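Local atomic coordinates of aspartate--tRNA(Asp/Asn) ligase (Thermus thermophilus, PDB entry 1N9W), a protein that charges both tRNA(Asp) and tRNA(Asn) with L-aspartate, first activating the amino acid with ATP and then transferring it to the acceptor end of the tRNA. Residues Q128-R133 and L246-D251; L217-G222 and M231-A236; T259-P264 and Q399-L404; E301-R306 and D310-T315. One frame throughout, in Å; residues are numbered along the deposited sequence.

Interaction 1 of 4, residues Q128-R133 and L246-D251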
# COMPACT_ATOMS: atom_id res chain seq x y z
N GLN B 128 -5.19 -3.94 -11.23
CA GLN B 128 -5.46 -3.87 -9.79
C GLN B 128 -4.50 -2.89 -9.10
O GLN B 128 -4.92 -2.15 -8.21
CB GLN B 128 -5.31 -5.24 -9.15
CG GLN B 128 -5.70 -5.25 -7.68
CD GLN B 128 -5.54 -6.62 -7.07
OE1 GLN B 128 -4.49 -6.95 -6.52
NE2 GLN B 128 -6.58 -7.43 -7.17
N ALA B 129 -3.23 -2.91 -9.50
CA ALA B 129 -2.25 -2.03 -8.90
C ALA B 129 -2.65 -0.60 -9.20
O ALA B 129 -2.47 0.30 -8.37
CB ALA B 129 -0.85 -2.32 -9.45
N ALA B 130 -3.20 -0.37 -10.39
CA ALA B 130 -3.62 0.98 -10.73
C ALA B 130 -4.81 1.38 -9.86
O ALA B 130 -4.81 2.46 -9.28
CB ALA B 130 -3.97 1.06 -12.23
N LEU B 131 -5.81 0.51 -9.74
CA LEU B 131 -6.99 0.82 -8.90
C LEU B 131 -6.61 1.17 -7.46
O LEU B 131 -7.16 2.10 -6.87
CB LEU B 131 -7.95 -0.38 -8.87
CG LEU B 131 -8.59 -0.79 -10.20
CD1 LEU B 131 -9.20 -2.17 -10.07
CD2 LEU B 131 -9.64 0.24 -10.62
N VAL B 132 -5.67 0.43 -6.89
CA VAL B 132 -5.24 0.69 -5.53
C VAL B 132 -4.49 2.02 -5.43
O VAL B 132 -4.62 2.74 -4.44
CB VAL B 132 -4.35 -0.48 -5.02
CG1 VAL B 132 -3.78 -0.16 -3.66
CG2 VAL B 132 -5.18 -1.76 -4.97
N ARG B 133 -3.72 2.35 -6.47
CA ARG B 133 -2.98 3.61 -6.48
C ARG B 133 -4.00 4.76 -6.46
O ARG B 133 -3.84 5.73 -5.72
CB ARG B 133 -2.10 3.70 -7.75
CG ARG B 133 -1.25 4.98 -7.87
CD ARG B 133 -0.57 5.05 -9.25
NE ARG B 133 0.21 3.84 -9.49
CZ ARG B 133 0.19 3.12 -10.61
NH1 ARG B 133 -0.57 3.49 -11.63
NH2 ARG B 133 0.91 2.01 -10.68
N LEU B 246 -7.65 3.63 -16.14
CA LEU B 246 -7.83 4.03 -17.53
C LEU B 246 -6.60 4.80 -18.03
O LEU B 246 -6.17 4.60 -19.16
CB LEU B 246 -9.09 4.90 -17.65
CG LEU B 246 -10.04 4.63 -18.81
CD1 LEU B 246 -10.49 3.17 -18.84
CD2 LEU B 246 -11.23 5.54 -18.66
N ASN B 247 -6.03 5.66 -17.19
CA ASN B 247 -4.87 6.44 -17.60
C ASN B 247 -3.52 5.73 -17.51
O ASN B 247 -2.65 5.95 -18.34
CB ASN B 247 -4.79 7.75 -16.80
CG ASN B 247 -5.98 8.67 -17.08
OD1 ASN B 247 -6.60 8.60 -18.14
ND2 ASN B 247 -6.29 9.53 -16.12
N THR B 248 -3.34 4.88 -16.50
CA THR B 248 -2.06 4.20 -16.35
C THR B 248 -2.05 2.73 -16.77
O THR B 248 -0.98 2.13 -16.89
CB THR B 248 -1.51 4.35 -14.91
OG1 THR B 248 -2.40 3.72 -13.98
CG2 THR B 248 -1.39 5.84 -14.55
N ALA B 249 -3.22 2.14 -17.00
CA ALA B 249 -3.29 0.74 -17.42
C ALA B 249 -4.23 0.56 -18.62
O ALA B 249 -4.92 -0.46 -18.75
CB ALA B 249 -3.75 -0.14 -16.26
N GLY B 250 -4.25 1.57 -19.49
CA GLY B 250 -5.10 1.53 -20.66
C GLY B 250 -4.88 0.31 -21.53
O GLY B 250 -5.84 -0.38 -21.88
N ASP B 251 -3.63 0.03 -21.88
CA ASP B 251 -3.32 -1.11 -22.72
C ASP B 251 -3.83 -2.42 -22.15
O ASP B 251 -4.32 -3.28 -22.89
CB ASP B 251 -1.81 -1.21 -22.96
CG ASP B 251 -1.28 -0.03 -23.72
OD1 ASP B 251 -2.05 0.56 -24.52
OD2 ASP B 251 -0.09 0.32 -23.55
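Ala-130, on the helix 119-141, meets Thr-248 and Ala-249, where the helix 227-248 runs out and the chain turns into the helix 250-255. Its methyl points at the junction, with Ala-130 CB 3.6 Å from Thr-248 OG1 and 4.2 Å from Ala-249 CB, so one methyl faces both a hydroxyl and a second methyl. Leu-131 and Val-132 serve other neighbours: Leu-131 packs on Leu-242 and Leu-401 of its own chain, and Val-132 on Leu-217 and on Phe-148 of the second subunit. Arg-133, one helical turn after Ala-130, reaches the same threonine. Its chain leaves extended and bends at the third torsion (chi3 -55°), which swings the guanidinium back over its own helix until Ala-130 CA lies 4.0 Å from the guanidinium plane, over one face and toward its rim. The edge carrying NH1 is then presented to Thr-248, with Arg-133 NH1 3.0 Å from Thr-248 OG1 and the oxygen close to the guanidinium plane. The firmer partners of both groups lie elsewhere. Thr-248 OG1 is hydrogen-bonded to the carbonyl of Glu-244, one turn back in its helix, while Arg-133 NE forms a salt bridge with Asp-140 of the second subunit, and NH1 has a long, weak ion pair with Glu-244. The chemistry is therefore divided: a modest apolar touch sets helix 119-141 against the junction of the two later helices, while the arginine lies beside the helix end, its charge probably balanced chiefly by the aspartate across the dimer interface.

Interaction 2 of 4, residues L217-G222 and M231-A236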
# COMPACT_ATOMS: atom_id res chain seq x y z
N LEU B 217 -9.71 -3.12 0.70
CA LEU B 217 -9.39 -1.70 0.75
C LEU B 217 -10.40 -1.10 1.72
O LEU B 217 -11.54 -0.81 1.36
CB LEU B 217 -9.54 -1.06 -0.64
CG LEU B 217 -9.05 -1.91 -1.83
CD1 LEU B 217 -9.42 -1.20 -3.12
CD2 LEU B 217 -7.55 -2.17 -1.74
N ASP B 218 -9.96 -0.93 2.96
CA ASP B 218 -10.79 -0.42 4.04
C ASP B 218 -10.68 1.09 4.23
O ASP B 218 -9.61 1.69 4.10
CB ASP B 218 -10.41 -1.12 5.35
CG ASP B 218 -10.54 -2.64 5.25
OD1 ASP B 218 -10.12 -3.34 6.19
OD2 ASP B 218 -11.06 -3.14 4.23
N VAL B 219 -11.82 1.70 4.55
CA VAL B 219 -11.92 3.13 4.77
C VAL B 219 -12.75 3.38 6.03
O VAL B 219 -13.80 2.75 6.22
CB VAL B 219 -12.62 3.83 3.58
CG1 VAL B 219 -12.56 5.34 3.76
CG2 VAL B 219 -11.95 3.43 2.27
N GLU B 220 -12.29 4.27 6.90
CA GLU B 220 -13.01 4.60 8.12
C GLU B 220 -12.81 6.10 8.35
O GLU B 220 -11.68 6.60 8.30
CB GLU B 220 -12.47 3.78 9.31
CG GLU B 220 -13.40 3.71 10.54
CD GLU B 220 -14.58 2.74 10.37
OE1 GLU B 220 -15.49 2.77 11.23
OE2 GLU B 220 -14.60 1.94 9.41
N MET B 221 -13.91 6.82 8.57
CA MET B 221 -13.85 8.27 8.79
C MET B 221 -14.82 8.72 9.88
O MET B 221 -15.92 8.18 10.00
CB MET B 221 -14.12 9.03 7.47
CG MET B 221 -15.55 8.96 6.94
SD MET B 221 -15.80 9.72 5.30
CE MET B 221 -15.17 11.37 5.56
N GLY B 222 -14.40 9.70 10.67
CA GLY B 222 -15.24 10.22 11.75
C GLY B 222 -15.85 11.57 11.44
O GLY B 222 -15.62 12.13 10.37
N MET B 231 -21.39 6.69 1.43
CA MET B 231 -21.78 6.35 0.07
C MET B 231 -21.30 7.39 -0.94
O MET B 231 -20.75 7.04 -1.99
CB MET B 231 -23.31 6.16 -0.03
CG MET B 231 -23.78 4.73 0.32
SD MET B 231 -25.59 4.41 0.34
CE MET B 231 -25.94 4.62 2.10
N ARG B 232 -21.48 8.67 -0.61
CA ARG B 232 -21.02 9.73 -1.50
C ARG B 232 -19.49 9.68 -1.63
O ARG B 232 -18.94 9.94 -2.70
CB ARG B 232 -21.47 11.10 -0.97
CG ARG B 232 -22.92 11.45 -1.33
CD ARG B 232 -23.63 12.14 -0.18
NE ARG B 232 -22.83 13.22 0.39
CZ ARG B 232 -23.07 13.78 1.57
NH1 ARG B 232 -24.09 13.36 2.31
NH2 ARG B 232 -22.28 14.75 2.02
N LEU B 233 -18.81 9.34 -0.54
CA LEU B 233 -17.36 9.24 -0.55
C LEU B 233 -16.91 8.10 -1.47
O LEU B 233 -16.05 8.29 -2.33
CB LEU B 233 -16.82 8.99 0.85
CG LEU B 233 -15.33 8.57 0.92
CD1 LEU B 233 -14.45 9.76 0.60
CD2 LEU B 233 -14.99 8.03 2.30
N GLU B 234 -17.49 6.93 -1.27
CA GLU B 234 -17.14 5.77 -2.08
C GLU B 234 -17.34 5.99 -3.57
O GLU B 234 -16.56 5.48 -4.39
CB GLU B 234 -17.92 4.54 -1.62
CG GLU B 234 -17.76 3.38 -2.57
CD GLU B 234 -18.09 2.04 -1.95
OE1 GLU B 234 -18.98 1.98 -1.07
OE2 GLU B 234 -17.46 1.04 -2.35
N GLU B 235 -18.37 6.75 -3.93
CA GLU B 235 -18.66 7.05 -5.33
C GLU B 235 -17.52 7.84 -5.95
O GLU B 235 -17.06 7.53 -7.05
CB GLU B 235 -19.96 7.87 -5.45
CG GLU B 235 -21.22 7.02 -5.53
CD GLU B 235 -22.50 7.87 -5.63
OE1 GLU B 235 -22.53 8.83 -6.44
OE2 GLU B 235 -23.47 7.56 -4.93
N ALA B 236 -17.08 8.88 -5.25
CA ALA B 236 -16.00 9.72 -5.73
C ALA B 236 -14.70 8.90 -5.75
O ALA B 236 -13.91 9.01 -6.68
CB ALA B 236 -15.85 10.95 -4.83
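Leu-233, its CG trans to the backbone nitrogen (chi1 167°), sends its branch from the helix 227-248 toward the strand 215-222, where Val-219 and Met-221 meet it. Val-219 holds CG1 opposite its own backbone nitrogen, which brings that methyl to Leu-233. Met-221 starts differently, with CG between the backbone nitrogen and the carbonyl carbon (chi1 70°), which brings its sulfur against the same leucine methyl. All the touching on the helix side falls to that one group: Leu-233 CD2 is 3.5 Å from Met-221 SD and 3.9 Å from Val-219 CG1. The methionine and leucine chains slide past each other in opposite directions, whereas the valine meets the leucine at a slant. Phe-144 adjoins both Val-219 and Leu-233, and Tyr-138 of the helix 119-141 also packs on the leucine, so the contact belongs to a larger apolar layer. Glu-220, between the two strand residues, points away from the helix and forms a salt bridge with Arg-352, a predicted L-aspartate-binding residue. This alternation, with apolar side chains on the helix-facing side and a charged residue on the other, is that of a helix packed against the antiparallel sheet of the class II synthetase catalytic domain.

Interaction 3 of 4, residues T259-P264 and Q399-L404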
# COMPACT_ATOMS: atom_id res chain seq x y z
N THR B 259 -15.33 -4.42 -21.26
CA THR B 259 -16.21 -3.29 -21.55
C THR B 259 -16.27 -2.43 -20.28
O THR B 259 -16.51 -2.95 -19.19
CB THR B 259 -17.64 -3.75 -21.93
OG1 THR B 259 -18.22 -4.45 -20.82
CG2 THR B 259 -17.61 -4.67 -23.14
N TRP B 260 -16.07 -1.13 -20.42
CA TRP B 260 -16.08 -0.26 -19.25
C TRP B 260 -17.46 -0.02 -18.67
O TRP B 260 -18.44 0.15 -19.40
CB TRP B 260 -15.41 1.08 -19.58
CG TRP B 260 -14.60 1.63 -18.44
CD1 TRP B 260 -14.77 2.82 -17.80
CD2 TRP B 260 -13.48 1.00 -17.80
NE1 TRP B 260 -13.84 2.97 -16.81
CE2 TRP B 260 -13.04 1.86 -16.77
CE3 TRP B 260 -12.83 -0.23 -17.98
CZ2 TRP B 260 -11.95 1.56 -15.95
CZ3 TRP B 260 -11.75 -0.54 -17.16
CH2 TRP B 260 -11.33 0.35 -16.15
N PRO B 261 -17.57 -0.00 -17.33
CA PRO B 261 -18.83 0.21 -16.61
C PRO B 261 -19.37 1.63 -16.78
O PRO B 261 -18.71 2.50 -17.35
CB PRO B 261 -18.45 -0.06 -15.15
CG PRO B 261 -17.24 -0.92 -15.25
CD PRO B 261 -16.49 -0.31 -16.38
N SER B 262 -20.58 1.84 -16.27
CA SER B 262 -21.22 3.15 -16.31
C SER B 262 -20.57 4.00 -15.22
O SER B 262 -20.07 3.47 -14.23
CB SER B 262 -22.72 3.00 -16.07
OG SER B 262 -22.99 2.18 -14.94
N PHE B 263 -20.58 5.31 -15.40
CA PHE B 263 -19.96 6.21 -14.43
C PHE B 263 -20.56 6.08 -13.04
O PHE B 263 -21.77 6.19 -12.86
CB PHE B 263 -20.09 7.66 -14.90
CG PHE B 263 -19.09 8.57 -14.26
CD1 PHE B 263 -17.75 8.53 -14.64
CD2 PHE B 263 -19.48 9.47 -13.27
CE1 PHE B 263 -16.81 9.37 -14.05
CE2 PHE B 263 -18.54 10.32 -12.67
CZ PHE B 263 -17.20 10.26 -13.06
N PRO B 264 -19.71 5.84 -12.03
CA PRO B 264 -20.10 5.68 -10.63
C PRO B 264 -20.53 6.98 -9.95
O PRO B 264 -19.91 7.42 -8.99
CB PRO B 264 -18.84 5.11 -9.97
CG PRO B 264 -18.12 4.45 -11.10
CD PRO B 264 -18.30 5.44 -12.21
N GLN B 399 -12.15 -8.15 -10.94
CA GLN B 399 -12.74 -9.26 -11.68
C GLN B 399 -13.91 -8.79 -12.53
O GLN B 399 -13.93 -8.97 -13.75
CB GLN B 399 -13.22 -10.33 -10.70
CG GLN B 399 -13.72 -11.59 -11.36
CD GLN B 399 -14.99 -12.11 -10.73
OE1 GLN B 399 -15.15 -12.08 -9.50
NE2 GLN B 399 -15.91 -12.60 -11.55
N LYS B 400 -14.90 -8.20 -11.88
CA LYS B 400 -16.08 -7.72 -12.57
C LYS B 400 -15.80 -6.60 -13.55
O LYS B 400 -16.46 -6.48 -14.59
CB LYS B 400 -17.15 -7.31 -11.55
CG LYS B 400 -17.93 -8.49 -11.02
CD LYS B 400 -18.71 -9.14 -12.17
CE LYS B 400 -19.34 -10.45 -11.77
NZ LYS B 400 -20.19 -10.99 -12.87
N LEU B 401 -14.81 -5.78 -13.24
CA LEU B 401 -14.44 -4.66 -14.11
C LEU B 401 -13.85 -5.16 -15.42
O LEU B 401 -14.11 -4.59 -16.48
CB LEU B 401 -13.40 -3.78 -13.42
CG LEU B 401 -12.95 -2.51 -14.14
CD1 LEU B 401 -14.09 -1.50 -14.14
CD2 LEU B 401 -11.73 -1.90 -13.43
N LEU B 402 -13.06 -6.22 -15.35
CA LEU B 402 -12.42 -6.77 -16.54
C LEU B 402 -13.13 -7.94 -17.20
O LEU B 402 -12.64 -8.49 -18.19
CB LEU B 402 -10.98 -7.17 -16.18
CG LEU B 402 -10.15 -6.01 -15.63
CD1 LEU B 402 -8.80 -6.51 -15.17
CD2 LEU B 402 -10.02 -4.94 -16.69
N GLY B 403 -14.29 -8.32 -16.67
CA GLY B 403 -15.05 -9.41 -17.24
C GLY B 403 -14.31 -10.73 -17.17
O GLY B 403 -14.30 -11.50 -18.12
N LEU B 404 -13.69 -11.00 -16.03
CA LEU B 404 -12.93 -12.23 -15.86
C LEU B 404 -13.79 -13.37 -15.35
O LEU B 404 -14.78 -13.15 -14.64
CB LEU B 404 -11.77 -11.97 -14.90
CG LEU B 404 -10.96 -10.69 -15.17
CD1 LEU B 404 -10.03 -10.42 -14.00
CD2 LEU B 404 -10.19 -10.82 -16.46
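Leu-401 fits into the corner between the indole of Trp-260 and the ring of Pro-261, and nearly everything tight in this contact centres on it. Its first torsion is fully extended (chi1 -176°), which carries the branched end toward the 259-264 loop. There CD1 lies over one face of the tryptophan, 3.9 Å from the centroid of the Trp-260 six-membered ring and 14° off the ring normal, a CH-pi contact. The other methyl takes the far end of the same ring, with Leu-401 CD2 3.6 Å from Trp-260 CH2. Pro-261 closes the corner by crossing the leucine at about a right angle; Leu-401 CD1 is 3.4 Å from Pro-261 CG, closer than carbons usually come. Pro-261 CD also lies over the indole, 3.4 Å above its plane and toward its rim.

The packing slackens at the start of the loop. Thr-259 is exposed, and its side chain makes no contact with the 399-404 segment; what approaches is backbone, with Thr-259 O 4.0 Å from Leu-401 O. Arg-342 spans this side, donating hydrogen bonds to the carbonyls of Thr-259 and Lys-400. Cohesion thus comes from two sources: dispersion and CH-pi contact hold the leucine within the corner, while one guanidinium, binding a carbonyl from each segment, supplies the polar tie that the segments do not make directly.

Interaction 4 of 4, residues E301-R306 and D310-T315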
# COMPACT_ATOMS: atom_id res chain seq x y z
N GLU B 301 -28.93 -7.26 -12.54
CA GLU B 301 -29.59 -7.20 -13.84
C GLU B 301 -30.71 -6.17 -13.80
O GLU B 301 -30.87 -5.37 -14.72
CB GLU B 301 -30.16 -8.58 -14.20
CG GLU B 301 -29.12 -9.58 -14.66
CD GLU B 301 -28.66 -9.33 -16.08
OE1 GLU B 301 -28.25 -8.19 -16.39
OE2 GLU B 301 -28.71 -10.28 -16.90
N TYR B 302 -31.49 -6.21 -12.72
CA TYR B 302 -32.61 -5.29 -12.51
C TYR B 302 -32.18 -3.84 -12.71
O TYR B 302 -32.71 -3.13 -13.57
CB TYR B 302 -33.17 -5.46 -11.09
CG TYR B 302 -34.29 -4.49 -10.74
CD1 TYR B 302 -35.59 -4.67 -11.22
CD2 TYR B 302 -34.03 -3.37 -9.95
CE1 TYR B 302 -36.61 -3.76 -10.92
CE2 TYR B 302 -35.04 -2.45 -9.65
CZ TYR B 302 -36.32 -2.65 -10.14
OH TYR B 302 -37.32 -1.74 -9.85
N ALA B 303 -31.20 -3.41 -11.91
CA ALA B 303 -30.68 -2.05 -11.96
C ALA B 303 -30.11 -1.71 -13.33
O ALA B 303 -30.31 -0.60 -13.84
CB ALA B 303 -29.61 -1.87 -10.89
N LYS B 304 -29.39 -2.65 -13.92
CA LYS B 304 -28.80 -2.42 -15.23
C LYS B 304 -29.85 -2.08 -16.28
O LYS B 304 -29.62 -1.27 -17.17
CB LYS B 304 -28.01 -3.66 -15.68
CG LYS B 304 -27.34 -3.48 -17.03
CD LYS B 304 -26.49 -2.22 -17.04
CE LYS B 304 -25.99 -1.89 -18.44
NZ LYS B 304 -25.37 -0.53 -18.48
N GLU B 305 -31.02 -2.70 -16.16
CA GLU B 305 -32.11 -2.46 -17.10
C GLU B 305 -32.94 -1.24 -16.74
O GLU B 305 -33.41 -0.51 -17.62
CB GLU B 305 -33.00 -3.70 -17.18
CG GLU B 305 -34.15 -3.60 -18.18
CD GLU B 305 -33.68 -3.18 -19.56
OE1 GLU B 305 -32.73 -3.80 -20.08
OE2 GLU B 305 -34.26 -2.22 -20.11
N ARG B 306 -33.12 -1.01 -15.44
CA ARG B 306 -33.93 0.11 -14.97
C ARG B 306 -33.29 1.49 -15.14
O ARG B 306 -33.90 2.38 -15.73
CB ARG B 306 -34.30 -0.13 -13.50
CG ARG B 306 -35.12 0.97 -12.85
CD ARG B 306 -36.18 0.37 -11.93
NE ARG B 306 -36.59 1.27 -10.84
CZ ARG B 306 -37.03 2.51 -11.00
NH1 ARG B 306 -37.12 3.05 -12.21
NH2 ARG B 306 -37.38 3.22 -9.94
N ASP B 310 -24.38 -0.05 -13.76
CA ASP B 310 -23.68 -1.28 -13.41
C ASP B 310 -23.56 -1.39 -11.90
O ASP B 310 -23.19 -2.44 -11.36
CB ASP B 310 -22.28 -1.27 -14.04
CG ASP B 310 -22.33 -1.41 -15.54
OD1 ASP B 310 -22.53 -2.54 -16.03
OD2 ASP B 310 -22.16 -0.38 -16.25
N TRP B 311 -23.90 -0.30 -11.21
CA TRP B 311 -23.80 -0.24 -9.76
C TRP B 311 -25.16 -0.12 -9.07
O TRP B 311 -26.11 0.46 -9.62
CB TRP B 311 -22.94 0.95 -9.35
CG TRP B 311 -21.78 1.19 -10.26
CD1 TRP B 311 -21.81 1.79 -11.48
CD2 TRP B 311 -20.41 0.84 -10.02
NE1 TRP B 311 -20.54 1.83 -12.02
CE2 TRP B 311 -19.67 1.26 -11.15
CE3 TRP B 311 -19.74 0.21 -8.96
CZ2 TRP B 311 -18.28 1.07 -11.24
CZ3 TRP B 311 -18.37 0.03 -9.05
CH2 TRP B 311 -17.66 0.46 -10.19
N LEU B 312 -25.24 -0.65 -7.85
CA LEU B 312 -26.48 -0.59 -7.08
C LEU B 312 -26.24 -0.62 -5.57
O LEU B 312 -25.67 -1.57 -5.04
CB LEU B 312 -27.38 -1.77 -7.46
CG LEU B 312 -28.66 -1.95 -6.63
CD1 LEU B 312 -29.60 -0.77 -6.84
CD2 LEU B 312 -29.34 -3.25 -7.03
N PHE B 313 -26.68 0.43 -4.89
CA PHE B 313 -26.53 0.51 -3.45
C PHE B 313 -27.75 -0.10 -2.76
O PHE B 313 -28.88 0.30 -3.02
CB PHE B 313 -26.37 1.96 -2.99
CG PHE B 313 -24.94 2.43 -2.91
CD1 PHE B 313 -24.01 1.75 -2.12
CD2 PHE B 313 -24.52 3.58 -3.60
CE1 PHE B 313 -22.70 2.21 -2.00
CE2 PHE B 313 -23.22 4.04 -3.49
CZ PHE B 313 -22.30 3.36 -2.69
N VAL B 314 -27.50 -1.07 -1.88
CA VAL B 314 -28.57 -1.71 -1.12
C VAL B 314 -28.47 -1.14 0.29
O VAL B 314 -27.54 -1.46 1.03
CB VAL B 314 -28.40 -3.25 -1.06
CG1 VAL B 314 -29.56 -3.88 -0.32
CG2 VAL B 314 -28.30 -3.81 -2.46
N THR B 315 -29.43 -0.29 0.65
CA THR B 315 -29.43 0.37 1.95
C THR B 315 -30.41 -0.19 2.98
O THR B 315 -31.29 -0.99 2.66
CB THR B 315 -29.75 1.86 1.80
OG1 THR B 315 -31.03 2.00 1.19
CG2 THR B 315 -28.70 2.54 0.92
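The helix 293-306 ends close to where the strand 311-315 begins, and a short connection brings the backbones together, with Lys-304 CA 5.6 Å from Asp-310 CA and Ala-303 CA 6.6 Å from Leu-312 CA. Ala-303 faces the strand, and its methyl is met by several atoms of one side chain. Leu-312 CB and Leu-312 CD2 each lie 4.1 Å from Ala-303 CB. With its CG swung to the far side from the backbone nitrogen (chi1 173°), Leu-312 extends its branch alongside the alanine methyl, and both leucine methyls lie near it. This apolar pair is buried.

At the exposed end, Lys-304 runs side by side with Asp-310, both pointing the same way. A bend at the second torsion turns the lysine end toward the carboxylate, which it reaches only at length: Lys-304 NZ is 3.9 Å from Asp-310 OD2, a long salt bridge. The carboxylate has firmer partners, since OD2 accepts a hydrogen bond from Ser-262 N and OD1 forms a salt bridge with Arg-342, so the lysine is probably a peripheral addition to its charge balance. Trp-311 points away from the helix, stacks with Phe-341 and hydrogen-bonds through NE1 to Ser-262 O. A helix that leads directly into a strand and packs beside its start, its alanine against the leucine on the strand's helix-facing side, here delivers strand 311-315 into the mixed sheet of the class II synthetase catalytic domain.

All four contacts lie in the class II catalytic region, around its large mixed sheet. Interactions 1 and 2 share the helix 227-248, with centres about 20 Å apart, and touch by packing; interaction 2 falls within the span of chain between the segments of interaction 1. Interaction 3 follows, its centre about 13 Å from that of interaction 1, and Leu-246 packs on Trp-260 between them. Interaction 4 lies within the span of interaction 3, about 14 Å between centres, joined to it by hydrogen bonds from the 259-264 loop. Met-231 and Phe-313 connect interactions 2 and 4. Interactions 1 and 3 bring together segments more than a hundred residues apart, while 2 and 4 are local connections.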